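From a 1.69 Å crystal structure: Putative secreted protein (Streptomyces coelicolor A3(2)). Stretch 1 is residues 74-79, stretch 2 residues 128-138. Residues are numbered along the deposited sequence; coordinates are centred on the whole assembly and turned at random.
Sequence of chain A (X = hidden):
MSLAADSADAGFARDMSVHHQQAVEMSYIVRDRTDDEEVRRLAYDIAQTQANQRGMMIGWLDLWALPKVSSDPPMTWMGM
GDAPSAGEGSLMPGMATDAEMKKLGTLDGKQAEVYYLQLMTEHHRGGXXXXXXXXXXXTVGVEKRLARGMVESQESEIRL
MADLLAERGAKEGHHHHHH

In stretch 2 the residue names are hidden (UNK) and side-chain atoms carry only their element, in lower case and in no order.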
ATOM      1  N   PRO A  74     -21.462  -8.454   0.288  1.00 27.08           N
ATOM      2  CA  PRO A  74     -21.042  -7.065   0.155  1.00 26.13           C
ATOM      3  C   PRO A  74     -22.243  -6.144  -0.029  1.00 25.40           C
ATOM      4  O   PRO A  74     -23.230  -6.525  -0.680  1.00 24.77           O
ATOM      5  CB  PRO A  74     -20.184  -7.079  -1.115  1.00 26.58           C
ATOM      6  CG  PRO A  74     -19.609  -8.445  -1.145  1.00 26.55           C
ATOM      7  CD  PRO A  74     -20.689  -9.353  -0.592  1.00 27.45           C
HETATM    8  N   MSE A  75     -22.151  -4.961   0.576  1.00 23.75           N
HETATM    9  CA  MSE A  75     -23.132  -3.877   0.433  1.00 23.25           C
HETATM   10  C   MSE A  75     -24.393  -4.103   1.269  1.00 21.71           C
HETATM   11  O   MSE A  75     -25.334  -3.317   1.194  1.00 21.07           O
HETATM   12  CB  MSE A  75     -23.481  -3.646  -1.047  1.00 23.63           C
HETATM   13  CG  MSE A  75     -22.236  -3.445  -1.918  1.00 26.73           C
HETATM   14 SE   MSE A  75     -21.348  -1.798  -1.373  1.00 31.82          SE
HETATM   15  CE  MSE A  75     -22.515  -0.614  -2.401  1.00 30.90           C
ATOM     16  N   THR A  76     -24.409  -5.169   2.074  1.00 20.86           N
ATOM     17  CA  THR A  76     -25.563  -5.409   2.973  1.00 20.36           C
ATOM     18  C   THR A  76     -25.787  -4.196   3.884  1.00 19.89           C
ATOM     19  O   THR A  76     -26.929  -3.794   4.132  1.00 18.96           O
ATOM     20  CB  THR A  76     -25.404  -6.714   3.784  1.00 20.39           C
ATOM     21  OG1 THR A  76     -25.393  -7.828   2.881  1.00 20.88           O
ATOM     22  CG2 THR A  76     -26.566  -6.908   4.777  1.00 20.37           C
ATOM     23  N   TRP A  77     -24.686  -3.591   4.337  1.00 19.57           N
ATOM     24  CA  TRP A  77     -24.705  -2.414   5.216  1.00 20.00           C
ATOM     25  C   TRP A  77     -25.344  -1.182   4.553  1.00 21.20           C
ATOM     26  O   TRP A  77     -25.738  -0.232   5.239  1.00 21.15           O
ATOM     27  CB  TRP A  77     -23.275  -2.101   5.711  1.00 19.17           C
ATOM     28  CG  TRP A  77     -22.346  -1.705   4.581  1.00 18.11           C
ATOM     29  CD1 TRP A  77     -21.604  -2.547   3.794  1.00 17.23           C
ATOM     30  CD2 TRP A  77     -22.098  -0.373   4.090  1.00 17.49           C
ATOM     31  NE1 TRP A  77     -20.894  -1.820   2.856  1.00 15.48           N
ATOM     32  CE2 TRP A  77     -21.181  -0.486   3.013  1.00 17.52           C
ATOM     33  CE3 TRP A  77     -22.548   0.908   4.466  1.00 17.43           C
ATOM     34  CZ2 TRP A  77     -20.712   0.634   2.298  1.00 16.26           C
ATOM     35  CZ3 TRP A  77     -22.082   2.033   3.753  1.00 16.94           C
ATOM     36  CH2 TRP A  77     -21.160   1.879   2.686  1.00 17.86           C
HETATM   37  N   MSE A  78     -25.424  -1.197   3.224  1.00 22.50           N
HETATM   38  CA  MSE A  78     -26.149  -0.178   2.466  1.00 25.69           C
HETATM   39  C   MSE A  78     -27.574  -0.596   2.075  1.00 25.90           C
HETATM   40  O   MSE A  78     -28.261   0.140   1.366  1.00 26.74           O
HETATM   41  CB  MSE A  78     -25.365   0.210   1.213  1.00 25.31           C
HETATM   42  CG  MSE A  78     -24.469   1.390   1.443  1.00 27.93           C
HETATM   43 SE   MSE A  78     -23.456   1.820  -0.163  1.00 29.63          SE
HETATM   44  CE  MSE A  78     -24.707   3.014  -1.031  1.00 28.61           C
ATOM     45  N   GLY A  79     -27.995  -1.776   2.530  1.00 26.95           N
ATOM     46  CA  GLY A  79     -29.309  -2.351   2.190  1.00 27.99           C
ATOM     47  C   GLY A  79     -29.380  -2.838   0.753  1.00 29.35           C
ATOM     48  O   GLY A  79     -30.464  -2.865   0.145  1.00 28.87           O
ATOM     49  N   UNK A 128     -17.205   5.872  -5.578  1.00 13.14           N
ATOM     50  CA  UNK A 128     -17.876   7.110  -5.162  1.00 14.20           C
ATOM     51  C   UNK A 128     -19.263   6.774  -4.573  1.00 14.16           C
ATOM     52  O   UNK A 128     -19.634   7.291  -3.508  1.00 14.41           O
ATOM     53  c   UNK A 128     -17.985   8.122  -6.339  1.00 13.81           C
ATOM     54  c   UNK A 128     -19.014   9.214  -6.051  1.00 15.71           C
ATOM     55  c   UNK A 128     -16.619   8.744  -6.647  1.00 13.79           C
ATOM     56  N   UNK A 129     -19.995   5.897  -5.259  1.00 14.28           N
ATOM     57  CA  UNK A 129     -21.287   5.410  -4.785  1.00 15.14           C
ATOM     58  C   UNK A 129     -21.190   4.817  -3.365  1.00 14.83           C
ATOM     59  O   UNK A 129     -21.967   5.165  -2.476  1.00 14.88           O
ATOM     60  c   UNK A 129     -23.461   2.587  -4.841  1.00 24.12           C
ATOM     61  n   UNK A 129     -24.818   2.577  -4.623  1.00 25.55           N
ATOM     62  c   UNK A 129     -21.837   4.383  -5.762  1.00 15.62           C
ATOM     63  c   UNK A 129     -25.316   3.749  -4.975  1.00 24.77           C
ATOM     64  n   UNK A 129     -24.326   4.509  -5.412  1.00 23.98           N
ATOM     65  c   UNK A 129     -23.145   3.801  -5.345  1.00 19.39           C
ATOM     66  N   UNK A 130     -20.209   3.945  -3.165  1.00 14.11           N
ATOM     67  CA  UNK A 130     -19.972   3.327  -1.866  1.00 15.32           C
ATOM     68  C   UNK A 130     -19.528   4.334  -0.803  1.00 14.76           C
ATOM     69  O   UNK A 130     -20.009   4.283   0.342  1.00 15.44           O
ATOM     70  c   UNK A 130     -19.338   1.102  -2.912  1.00 16.35           C
ATOM     71  c   UNK A 130     -17.290  -0.705  -1.636  1.00 20.89           C
ATOM     72 se   UNK A 130     -17.789  -0.008  -3.400  1.00 18.88          SE
ATOM     73  c   UNK A 130     -18.927   2.219  -2.000  1.00 14.54           C
ATOM     74  N   UNK A 131     -18.622   5.240  -1.170  1.00 14.15           N
ATOM     75  CA  UNK A 131     -18.126   6.255  -0.229  1.00 14.43           C
ATOM     76  C   UNK A 131     -19.273   7.178   0.224  1.00 14.70           C
ATOM     77  O   UNK A 131     -19.391   7.527   1.417  1.00 14.79           O
ATOM     78  c   UNK A 131     -17.032   7.062  -0.856  1.00 14.14           C
ATOM     79  N   UNK A 132     -20.120   7.553  -0.734  1.00 14.76           N
ATOM     80  CA  UNK A 132     -21.324   8.330  -0.442  1.00 15.84           C
ATOM     81  C   UNK A 132     -22.199   7.610   0.572  1.00 16.08           C
ATOM     82  O   UNK A 132     -22.777   8.261   1.463  1.00 16.37           O
ATOM     83  n   UNK A 132     -22.597  11.266  -5.931  1.00 23.20           N
ATOM     84  c   UNK A 132     -22.351  10.008  -3.803  1.00 18.58           C
ATOM     85  c   UNK A 132     -21.521   9.778  -2.536  1.00 17.38           C
ATOM     86  c   UNK A 132     -21.840  11.183  -4.620  1.00 21.57           C
ATOM     87  c   UNK A 132     -22.104   8.644  -1.727  1.00 15.51           C
ATOM     88  N   UNK A 133     -22.283   6.279   0.453  1.00 15.30           N
ATOM     89  CA  UNK A 133     -23.042   5.454   1.394  1.00 16.16           C
ATOM     90  C   UNK A 133     -22.494   5.579   2.811  1.00 16.01           C
ATOM     91  O   UNK A 133     -23.255   5.672   3.779  1.00 16.20           O
ATOM     92  N   UNK A 134     -21.169   5.567   2.941  1.00 15.59           N
ATOM     93  CA  UNK A 134     -20.529   5.761   4.243  1.00 16.05           C
ATOM     94  C   UNK A 134     -20.708   7.203   4.760  1.00 16.58           C
ATOM     95  O   UNK A 134     -20.939   7.406   5.949  1.00 16.40           O
ATOM     96  s   UNK A 134     -18.100   5.564   5.737  1.00 15.95           S
ATOM     97  c   UNK A 134     -19.052   5.351   4.190  1.00 16.32           C
ATOM     98  N   UNK A 135     -20.630   8.204   3.878  1.00 16.89           N
ATOM     99  CA  UNK A 135     -20.860   9.590   4.310  1.00 18.11           C
ATOM    100  C   UNK A 135     -22.266   9.683   4.966  1.00 18.88           C
ATOM    101  O   UNK A 135     -22.443  10.342   6.001  1.00 19.11           O
ATOM    102  c   UNK A 135     -21.027  12.055   3.616  1.00 19.75           C
ATOM    103  c   UNK A 135     -19.187  10.648   2.717  1.00 18.33           C
ATOM    104  c   UNK A 135     -20.639  10.639   3.161  1.00 17.92           C
ATOM    105  N   UNK A 136     -23.234   8.988   4.382  1.00 19.45           N
ATOM    106  CA  UNK A 136     -24.593   8.927   4.934  1.00 21.74           C
ATOM    107  C   UNK A 136     -24.726   8.089   6.211  1.00 21.05           C
ATOM    108  O   UNK A 136     -25.412   8.508   7.150  1.00 21.55           O
ATOM    109  c   UNK A 136     -25.561   8.400   3.877  1.00 21.76           C
ATOM    110  c   UNK A 136     -27.887   7.632   3.276  1.00 25.33           C
ATOM    111  c   UNK A 136     -27.014   8.256   4.342  1.00 24.95           C
ATOM    112  o   UNK A 136     -27.678   7.948   2.081  1.00 30.19           O
ATOM    113  o   UNK A 136     -28.782   6.828   3.630  1.00 31.92           O
ATOM    114  N   UNK A 137     -24.078   6.918   6.256  1.00 19.26           N
ATOM    115  CA  UNK A 137     -24.414   5.890   7.247  1.00 19.21           C
ATOM    116  C   UNK A 137     -23.353   5.646   8.337  1.00 18.74           C
ATOM    117  O   UNK A 137     -23.688   5.213   9.449  1.00 19.02           O
ATOM    118  c   UNK A 137     -25.938   4.549   5.635  1.00 19.94           C
ATOM    119  n   UNK A 137     -29.464   2.539   3.706  1.00 32.90           N
ATOM    120  c   UNK A 137     -26.064   3.201   4.958  1.00 23.46           C
ATOM    121  n   UNK A 137     -28.548   2.113   5.766  1.00 31.51           N
ATOM    122  c   UNK A 137     -28.421   2.583   4.532  1.00 31.05           C
ATOM    123  n   UNK A 137     -27.263   3.105   4.124  1.00 27.82           N
ATOM    124  c   UNK A 137     -24.717   4.557   6.557  1.00 19.04           C
ATOM    125  N   UNK A 138     -22.077   5.866   8.011  1.00 18.03           N
ATOM    126  CA  UNK A 138     -21.004   5.694   8.992  1.00 17.27           C
ATOM    127  C   UNK A 138     -21.168   6.627  10.194  1.00 17.56           C
ATOM    128  O   UNK A 138     -21.724   7.739  10.075  1.00 16.80           O
ATOM    129  c   UNK A 138     -19.634   5.920   8.354  1.00 17.19           C
ATOM    130  s   UNK A 138     -19.172   4.579   7.201  1.00 18.14           S
TER

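Position 128 carries three side-chain carbons, one bonded to the backbone and bearing the other two. This beta-branched group lies out of reach of stretch 1, and the pattern is that of valine, Val128. At position 129 a single carbon leads to a five-membered ring of three carbons and two nitrogens, which is an imidazole. A ring nitrogen lies 3.6 Å from Met78 CE, and a ring carbon lies 4.1 Å from Met75 CE, which sits at the ring edge. The residue is His129, and these two atoms are its NE2 and CD2. The selenium of Met78 also lies 5.2 Å from the ring centroid, in an oblique sulfur-aromatic type of approach.

Position 130 has an unbranched chain of two carbons, a selenium and a terminal carbon. The second carbon of the chain packs 3.6 Å from Met75 CE, an apolar contact between two buried side chains. The backbone participates as well: O of position 130 lies 3.5 Å from Trp77 CH2, at the edge of the indole. The residue is selenomethionine, Met130. Position 131 bears one carbon, directed away from stretch 1, and is Ala131. Position 132 has four carbons in a row ending in nitrogen, an extended chain that leads away from stretch 1 and makes no contact there; it is Lys132.

Position 133 has no side-chain atoms at all. Its CA is 3.8 Å from Met78 CE, and its C is 3.7 Å from Trp77 CZ3. The residue is therefore Gly133. A CB modelled here would point toward stretch 1, falling 2.5 Å from Met78 SE, a clash, and 3.3 Å from Trp77 CH2, so the bare backbone is what admits both side chains.

At position 134 one carbon carries a sulfur. The carbon, CB, is 4.3 Å from Trp77 CH2, and the sulfur is disulfide-bonded to a second sulfur at position 138; this is Cys134. Position 135 repeats the three-carbon branched pattern with no contact across the stretches, and is Val135. Position 136 has three carbons, the third bearing two oxygens; its CA-to-CB bond points toward stretch 1 although the side chain stays beyond contact, and it is Glu136. At position 137 three carbons, a nitrogen and a carbon bearing two more nitrogens end in a guanidinium. The third carbon lies 3.5 Å from Trp77 O, and Met78 CA sits over one face of the guanidinium; this is Arg137. Position 138 again has one carbon and one sulfur and is Cys138, whose SG lies 2.1 Å from Cys134 SG, just where the chain leaves helical geometry.

The contact, burying 414 Å² in total, depends on packing, with no hydrogen bonds between the stretches. The short 3-10 segment brings Trp77 and Met78 against the helix at Gly133, where CA of Met78 comes within 6.5 Å of CA of Gly133. Met75 and Met130 extend the apolar contact, His129 and Arg137, both exposed, add contacts at its margins, and the disulfide ties Cys138 back to the helix beside the indole.

Stretch 2, residues 128-138: VHMAKGCVERC
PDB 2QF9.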